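Local coordinates for protein 11R-lipoxygenase (Gersemia fruticosa, PDB 3VF1) that is a calcium-dependent non-heme iron dioxygenase of the lipoxygenase family, expected to add molecular oxygen to polyunsaturated fatty acids, at residues Cys396-Met400 with Asn694-Ile698; Leu420-His424 with Leu564-Val568; Thr403-Trp408 with Thr425-Met429. The contacts are given in a common frame with arbitrary orientation. Numbering follows the deposited sequence.

Contact 1: residues Cys396-Met400 with Asn694-Ile698. With FE2 (Fe (II) ion), chain E.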
loop_
_atom_site.group_PDB
_atom_site.type_symbol
_atom_site.label_atom_id
_atom_site.label_comp_id
_atom_site.label_asym_id
_atom_site.label_seq_id
_atom_site.Cartn_x
_atom_site.Cartn_y
_atom_site.Cartn_z
ATOM N N CYS A 396 -3.642 4.491 1.386
ATOM C CA CYS A 396 -2.697 3.673 0.627
ATOM C C CYS A 396 -3.376 3.005 -0.565
ATOM O O CYS A 396 -3.059 3.306 -1.716
ATOM C CB CYS A 396 -2.041 2.607 1.513
ATOM S SG CYS A 396 -0.858 3.242 2.724
ATOM N N HIS A 397 -4.307 2.101 -0.287
ATOM C CA HIS A 397 -4.953 1.326 -1.341
ATOM C C HIS A 397 -5.717 2.209 -2.330
ATOM O O HIS A 397 -5.404 2.226 -3.521
ATOM C CB HIS A 397 -5.891 0.274 -0.739
ATOM C CG HIS A 397 -5.181 -0.924 -0.188
ATOM N ND1 HIS A 397 -5.289 -2.177 -0.753
ATOM C CD2 HIS A 397 -4.351 -1.061 0.874
ATOM C CE1 HIS A 397 -4.560 -3.035 -0.061
ATOM N NE2 HIS A 397 -3.980 -2.383 0.930
ATOM N N LEU A 398 -6.714 2.939 -1.841
ATOM C CA LEU A 398 -7.615 3.682 -2.719
ATOM C C LEU A 398 -6.978 4.928 -3.339
ATOM O O LEU A 398 -7.233 5.242 -4.500
ATOM C CB LEU A 398 -8.892 4.065 -1.966
ATOM C CG LEU A 398 -9.694 2.887 -1.401
ATOM C CD1 LEU A 398 -11.004 3.369 -0.798
ATOM C CD2 LEU A 398 -9.955 1.835 -2.470
ATOM N N MET A 399 -6.153 5.635 -2.576
ATOM C CA MET A 399 -5.542 6.871 -3.066
ATOM C C MET A 399 -4.471 6.618 -4.128
ATOM O O MET A 399 -4.140 7.513 -4.905
ATOM C CB MET A 399 -4.945 7.672 -1.905
ATOM C CG MET A 399 -5.975 8.452 -1.095
ATOM S SD MET A 399 -6.692 9.835 -2.010
ATOM C CE MET A 399 -5.308 10.971 -2.077
ATOM N N MET A 400 -3.934 5.404 -4.169
ATOM C CA MET A 400 -2.876 5.080 -5.123
ATOM C C MET A 400 -3.404 4.414 -6.393
ATOM O O MET A 400 -2.720 4.401 -7.413
ATOM C CB MET A 400 -1.828 4.172 -4.475
ATOM C CG MET A 400 -0.932 4.867 -3.460
ATOM S SD MET A 400 -0.029 6.261 -4.156
ATOM C CE MET A 400 -0.993 7.637 -3.539
ATOM N N ASN A 694 7.556 -3.972 -3.258
ATOM C CA ASN A 694 7.600 -2.872 -4.213
ATOM C C ASN A 694 6.243 -2.209 -4.413
ATOM O O ASN A 694 6.173 -1.027 -4.749
ATOM C CB ASN A 694 8.133 -3.358 -5.564
ATOM C CG ASN A 694 9.638 -3.236 -5.674
ATOM O OD1 ASN A 694 10.211 -2.193 -5.357
ATOM N ND2 ASN A 694 10.289 -4.304 -6.123
ATOM N N SER A 695 5.168 -2.965 -4.206
ATOM C CA SER A 695 3.828 -2.461 -4.492
ATOM C C SER A 695 2.801 -2.832 -3.428
ATOM O O SER A 695 3.119 -3.472 -2.428
ATOM C CB SER A 695 3.351 -2.999 -5.842
ATOM O OG SER A 695 3.226 -4.409 -5.804
ATOM N N ILE A 696 1.565 -2.408 -3.666
ATOM C CA ILE A 696 0.427 -2.779 -2.842
ATOM C C ILE A 696 -0.304 -3.934 -3.510
ATOM O O ILE A 696 -1.175 -3.717 -4.354
ATOM C CB ILE A 696 -0.556 -1.602 -2.696
ATOM C CG1 ILE A 696 0.123 -0.422 -1.999
ATOM C CG2 ILE A 696 -1.804 -2.036 -1.932
ATOM C CD1 ILE A 696 -0.712 0.844 -2.002
ATOM N N ALA A 697 0.053 -5.159 -3.141
ATOM C CA ALA A 697 -0.564 -6.338 -3.738
ATOM C C ALA A 697 -1.344 -7.144 -2.705
ATOM O O ALA A 697 -1.764 -8.270 -2.976
ATOM C CB ALA A 697 0.495 -7.209 -4.396
ATOM N N ILE A 698 -1.543 -6.568 -1.521
ATOM C CA ILE A 698 -2.231 -7.272 -0.446
ATOM C C ILE A 698 -2.746 -6.291 0.609
ATOM O O ILE A 698 -3.589 -6.634 1.437
ATOM C CB ILE A 698 -1.297 -8.305 0.224
ATOM C CG1 ILE A 698 -2.106 -9.329 1.024
ATOM C CG2 ILE A 698 -0.268 -7.608 1.107
ATOM C CD1 ILE A 698 -2.903 -10.285 0.164
ATOM O OXT ILE A 698 -2.339 -5.129 0.663
HETATM FE FE FE2 E . -2.782 -3.566 2.279
HETATM O O HOH W 1 -3.658 -5.544 3.189
#
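Cys396 meets Ile696 with both backbone and side chain: Cys396 O lies 3.4 Å and Cys396 CB 4.2 Å from Ile696 CD1. The helix has a wider pi-type turn at 396-398, and the Met400 N to Cys396 O bond of 3.3 Å is weak. His397 comes next and carries the chemistry. His397 NE2 binds the iron at 2.2 Å, and Ile698 OXT, from the terminal carboxylate, binds it at 2.3 Å. A water, its O 2.4 Å from the iron, and His392, His575 and Asn579 complete the site. This is the lipoxygenase iron centre, in which the end of the chain is itself a ligand. His397 NE2 and Ile698 OXT are 3.2 Å apart because both bind the iron; this is not a hydrogen bond. Ile696 CG2 lies over the His397 ring, 3.5 Å from its centroid and 13° off the normal, a CH-pi contact. At the ring edge, His397 CE1 is 3.1 Å from Ile698 OXT. One helical turn on, Met400 CG touches Ile696 CD1 at 4.3 Å.

Contact 2: residues Leu420-His424 with Leu564-Val568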
loop_
_atom_site.group_PDB
_atom_site.type_symbol
_atom_site.label_atom_id
_atom_site.label_comp_id
_atom_site.label_asym_id
_atom_site.label_seq_id
_atom_site.Cartn_x
_atom_site.Cartn_y
_atom_site.Cartn_z
ATOM N N LEU A 420 9.040 3.121 -14.956
ATOM C CA LEU A 420 9.394 3.478 -13.590
ATOM C C LEU A 420 8.342 2.998 -12.595
ATOM O O LEU A 420 8.667 2.377 -11.583
ATOM C CB LEU A 420 9.554 4.994 -13.468
ATOM C CG LEU A 420 9.926 5.514 -12.078
ATOM C CD1 LEU A 420 11.323 5.054 -11.683
ATOM C CD2 LEU A 420 9.820 7.029 -12.025
ATOM N N LEU A 421 7.079 3.287 -12.893
ATOM C CA LEU A 421 5.989 3.025 -11.961
ATOM C C LEU A 421 5.490 1.585 -12.001
ATOM O O LEU A 421 4.893 1.108 -11.038
ATOM C CB LEU A 421 4.816 3.962 -12.255
ATOM C CG LEU A 421 5.077 5.457 -12.069
ATOM C CD1 LEU A 421 3.824 6.257 -12.391
ATOM C CD2 LEU A 421 5.552 5.743 -10.655
ATOM N N TYR A 422 5.732 0.893 -13.109
ATOM C CA TYR A 422 5.128 -0.420 -13.321
ATOM C C TYR A 422 5.296 -1.365 -12.130
ATOM O O TYR A 422 4.314 -1.922 -11.639
ATOM C CB TYR A 422 5.672 -1.083 -14.588
ATOM C CG TYR A 422 4.996 -2.401 -14.883
ATOM C CD1 TYR A 422 3.744 -2.438 -15.478
ATOM C CD2 TYR A 422 5.601 -3.607 -14.553
ATOM C CE1 TYR A 422 3.115 -3.635 -15.743
ATOM C CE2 TYR A 422 4.978 -4.812 -14.816
ATOM C CZ TYR A 422 3.735 -4.818 -15.412
ATOM O OH TYR A 422 3.108 -6.013 -15.677
ATOM N N PRO A 423 6.537 -1.552 -11.658
ATOM C CA PRO A 423 6.742 -2.504 -10.558
ATOM C C PRO A 423 6.100 -2.058 -9.245
ATOM O O PRO A 423 5.879 -2.888 -8.363
ATOM C CB PRO A 423 8.267 -2.556 -10.415
ATOM C CG PRO A 423 8.752 -1.273 -10.990
ATOM C CD PRO A 423 7.798 -0.924 -12.090
ATOM N N HIS A 424 5.795 -0.770 -9.125
ATOM C CA HIS A 424 5.272 -0.224 -7.877
ATOM C C HIS A 424 3.746 -0.169 -7.836
ATOM O O HIS A 424 3.156 -0.126 -6.758
ATOM C CB HIS A 424 5.852 1.167 -7.638
ATOM C CG HIS A 424 7.338 1.176 -7.479
ATOM N ND1 HIS A 424 7.972 0.605 -6.397
ATOM C CD2 HIS A 424 8.317 1.677 -8.267
ATOM C CE1 HIS A 424 9.278 0.756 -6.524
ATOM N NE2 HIS A 424 9.515 1.405 -7.650
ATOM N N LEU A 564 5.969 11.718 -8.359
ATOM C CA LEU A 564 6.317 10.317 -8.566
ATOM C C LEU A 564 6.955 9.722 -7.314
ATOM O O LEU A 564 6.782 8.539 -7.023
ATOM C CB LEU A 564 7.262 10.171 -9.759
ATOM C CG LEU A 564 6.671 10.557 -11.117
ATOM C CD1 LEU A 564 7.741 10.510 -12.195
ATOM C CD2 LEU A 564 5.509 9.650 -11.476
ATOM N N THR A 565 7.695 10.545 -6.577
ATOM C CA THR A 565 8.292 10.109 -5.322
ATOM C C THR A 565 7.190 9.713 -4.345
ATOM O O THR A 565 7.292 8.700 -3.654
ATOM C CB THR A 565 9.158 11.216 -4.693
ATOM O OG1 THR A 565 10.279 11.496 -5.542
ATOM C CG2 THR A 565 9.667 10.793 -3.324
ATOM N N VAL A 566 6.134 10.520 -4.296
ATOM C CA VAL A 566 4.983 10.235 -3.449
ATOM C C VAL A 566 4.387 8.871 -3.776
ATOM O O VAL A 566 4.076 8.093 -2.876
ATOM C CB VAL A 566 3.887 11.312 -3.610
ATOM C CG1 VAL A 566 2.551 10.809 -3.077
ATOM C CG2 VAL A 566 4.296 12.598 -2.907
ATOM N N VAL A 567 4.232 8.585 -5.064
ATOM C CA VAL A 567 3.611 7.341 -5.499
ATOM C C VAL A 567 4.464 6.131 -5.129
ATOM O O VAL A 567 3.970 5.165 -4.549
ATOM C CB VAL A 567 3.366 7.335 -7.022
ATOM C CG1 VAL A 567 2.818 5.987 -7.470
ATOM C CG2 VAL A 567 2.412 8.451 -7.409
ATOM N N VAL A 568 5.748 6.185 -5.470
ATOM C CA VAL A 568 6.653 5.072 -5.208
ATOM C C VAL A 568 6.783 4.815 -3.709
ATOM O O VAL A 568 6.820 3.666 -3.264
ATOM C CB VAL A 568 8.055 5.336 -5.800
ATOM C CG1 VAL A 568 9.033 4.247 -5.371
ATOM C CG2 VAL A 568 7.986 5.422 -7.314
#
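Two helices run nearly side by side here. Their short segments are inclined by 24°, with axes 10.5 Å apart at closest approach. Aliphatic contacts make up most of the interface. Leu420 CD2 meets Leu564 CD1 at 4.1 Å. Leu421 reaches three residues: its CD1 lies 3.9 Å from Leu564 CD2, and its CD2 lies 4.2 Å from Val567 CG1 and 4.1 Å from Val568 CG2. The aromatic contact is at the other end. Val568 CG1 sits over the His424 ring, 3.7 Å from its centroid and 12° off the normal, a CH-pi contact. The backbones come closest here too, with 6.1 Å between His424 CA and Val568 CA. Polar bonds of the imidazole point elsewhere: NE2 pairs with Tyr645 and ND1 with the carbonyl of Asn694. The contact joins helix 416-425 to helix 557-579, which carries the iron ligand His575 further on. With its nitrogens bonded elsewhere, His424 offers a ring face to Val568, so the interface relies on shape and apolar burial.

Contact 3: residues Thr403-Trp408 with Thr425-Met429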
loop_
_atom_site.group_PDB
_atom_site.type_symbol
_atom_site.label_atom_id
_atom_site.label_comp_id
_atom_site.label_asym_id
_atom_site.label_seq_id
_atom_site.Cartn_x
_atom_site.Cartn_y
_atom_site.Cartn_z
ATOM N N THR A 403 -3.439 6.177 -10.003
ATOM C CA THR A 403 -2.195 6.310 -10.755
ATOM C C THR A 403 -1.974 5.090 -11.641
ATOM O O THR A 403 -1.376 5.195 -12.711
ATOM C CB THR A 403 -0.971 6.494 -9.833
ATOM O OG1 THR A 403 -0.712 5.281 -9.116
ATOM C CG2 THR A 403 -1.196 7.642 -8.852
ATOM N N ALA A 404 -2.460 3.936 -11.197
ATOM C CA ALA A 404 -2.354 2.716 -11.986
ATOM C C ALA A 404 -3.289 2.796 -13.185
ATOM O O ALA A 404 -2.906 2.470 -14.306
ATOM C CB ALA A 404 -2.686 1.499 -11.134
ATOM N N VAL A 405 -4.517 3.242 -12.939
ATOM C CA VAL A 405 -5.521 3.350 -13.992
ATOM C C VAL A 405 -5.100 4.372 -15.045
ATOM O O VAL A 405 -5.243 4.135 -16.244
ATOM C CB VAL A 405 -6.897 3.746 -13.418
ATOM C CG1 VAL A 405 -7.902 3.965 -14.539
ATOM C CG2 VAL A 405 -7.396 2.681 -12.452
ATOM N N SER A 406 -4.577 5.508 -14.594
ATOM C CA SER A 406 -4.166 6.566 -15.507
ATOM C C SER A 406 -2.966 6.133 -16.344
ATOM O O SER A 406 -2.823 6.549 -17.493
ATOM C CB SER A 406 -3.836 7.849 -14.742
ATOM O OG SER A 406 -3.494 8.888 -15.641
ATOM N N SER A 407 -2.104 5.301 -15.769
ATOM C CA SER A 407 -0.947 4.788 -16.493
ATOM C C SER A 407 -1.389 4.000 -17.720
ATOM O O SER A 407 -0.855 4.186 -18.815
ATOM C CB SER A 407 -0.092 3.894 -15.593
ATOM O OG SER A 407 0.559 4.649 -14.584
ATOM N N TRP A 408 -2.367 3.120 -17.533
ATOM C CA TRP A 408 -2.859 2.281 -18.619
ATOM C C TRP A 408 -3.581 3.098 -19.686
ATOM O O TRP A 408 -3.567 2.744 -20.864
ATOM C CB TRP A 408 -3.794 1.196 -18.076
ATOM C CG TRP A 408 -3.071 0.055 -17.425
ATOM C CD1 TRP A 408 -2.876 -0.140 -16.089
ATOM C CD2 TRP A 408 -2.444 -1.050 -18.087
ATOM N NE1 TRP A 408 -2.166 -1.298 -15.878
ATOM C CE2 TRP A 408 -1.889 -1.875 -17.089
ATOM C CE3 TRP A 408 -2.298 -1.422 -19.426
ATOM C CZ2 TRP A 408 -1.198 -3.048 -17.388
ATOM C CZ3 TRP A 408 -1.611 -2.586 -19.722
ATOM C CH2 TRP A 408 -1.070 -3.385 -18.708
ATOM N N THR A 425 3.113 -0.171 -9.003
ATOM C CA THR A 425 1.655 -0.136 -9.080
ATOM C C THR A 425 1.100 -1.523 -9.385
ATOM O O THR A 425 -0.105 -1.701 -9.549
ATOM C CB THR A 425 1.164 0.839 -10.167
ATOM O OG1 THR A 425 1.630 0.409 -11.453
ATOM C CG2 THR A 425 1.660 2.250 -9.884
ATOM N N LYS A 426 1.991 -2.504 -9.454
ATOM C CA LYS A 426 1.603 -3.864 -9.799
ATOM C C LYS A 426 0.705 -4.474 -8.728
ATOM O O LYS A 426 1.068 -4.517 -7.551
ATOM C CB LYS A 426 2.850 -4.729 -9.979
ATOM C CG LYS A 426 2.644 -5.927 -10.886
ATOM C CD LYS A 426 3.892 -6.790 -10.954
ATOM C CE LYS A 426 3.671 -8.014 -11.822
ATOM N NZ LYS A 426 4.798 -8.984 -11.721
ATOM N N GLY A 427 -0.473 -4.935 -9.139
ATOM C CA GLY A 427 -1.352 -5.684 -8.260
ATOM C C GLY A 427 -2.374 -4.857 -7.499
ATOM O O GLY A 427 -3.248 -5.416 -6.837
ATOM N N ILE A 428 -2.280 -3.535 -7.587
ATOM C CA ILE A 428 -3.155 -2.670 -6.801
ATOM C C ILE A 428 -4.604 -2.717 -7.288
ATOM O O ILE A 428 -5.533 -2.650 -6.486
ATOM C CB ILE A 428 -2.659 -1.206 -6.784
ATOM C CG1 ILE A 428 -3.399 -0.416 -5.701
ATOM C CG2 ILE A 428 -2.838 -0.557 -8.150
ATOM C CD1 ILE A 428 -2.843 0.971 -5.460
ATOM N N MET A 429 -4.799 -2.833 -8.596
ATOM C CA MET A 429 -6.147 -2.899 -9.153
ATOM C C MET A 429 -6.845 -4.196 -8.754
ATOM O O MET A 429 -8.026 -4.194 -8.405
ATOM C CB MET A 429 -6.115 -2.765 -10.677
ATOM C CG MET A 429 -6.053 -1.325 -11.165
ATOM S SD MET A 429 -6.028 -1.173 -12.966
ATOM C CE MET A 429 -4.425 -1.863 -13.345
#
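Met429 extends its thioether to the indole of Trp408, a Met-aromatic contact with oblique geometry. Met429 SD is 5.3 Å from the centroid of the five-membered ring and 50° off its normal. The terminal methyl comes closer: Met429 CE is 3.4 Å from Trp408 NE1 and 3.6 Å from Trp408 CD1. The same side chain touches Val405, with Met429 SD 4.1 Å from Val405 CG2. Outside the two segments, Trp408 stacks on Tyr165 and meets Trp418 edge-to-face.

Ala404 is the centre of the interface. Its small CB lets the other segment come near, and Ala404 CA and Thr425 CA are 5.7 Å apart. Ala404 CB lies 3.6 Å from Ile428 CG2, 4.0 Å from Thr425 CB and 4.4 Å from Met429 CE. The contact packs the long helix 369-410 against the junction between helices 416-425 and 428-438. That junction is a type II beta turn from Thr425 to Ile428, closed by a weak bond of 3.5 Å from Ile428 N to Thr425 O. Gly427 stands at the N-cap of the second helix. Its phi of 92° and psi of -7° would jam a CB against the preceding carbonyl, so the turn calls for glycine. Thr403 OG1 approaches Thr425 CG2 at 3.9 Å, while its hydrogen bond goes to the carbonyl of Met400. Within the helix, Ser407 OG donates to Thr403 O at 2.7 Å.

All three contacts are buried. The centre of contact 1 is about 3 Å from the centre of the chain; the centres of contacts 2 and 3 are each about 12 Å from the centre of the chain. Contacts 1 and 3 share helix 369-410, while helices 416-425 and 428-438 follow it in sequence. Metal coordination sets contact 1 apart. Contact 2 is mainly aliphatic, and contact 3 combines small-residue packing with sulfur and indole. A CH-pi contact to histidine occurs in both 1 and 2. The C-terminal tail of contact 1 reaches both others: Asn694 O is 2.9 Å from His424 ND1 of contact 2, and Ser695 OG is 2.8 Å from Lys426 O of contact 3, both probable hydrogen bonds.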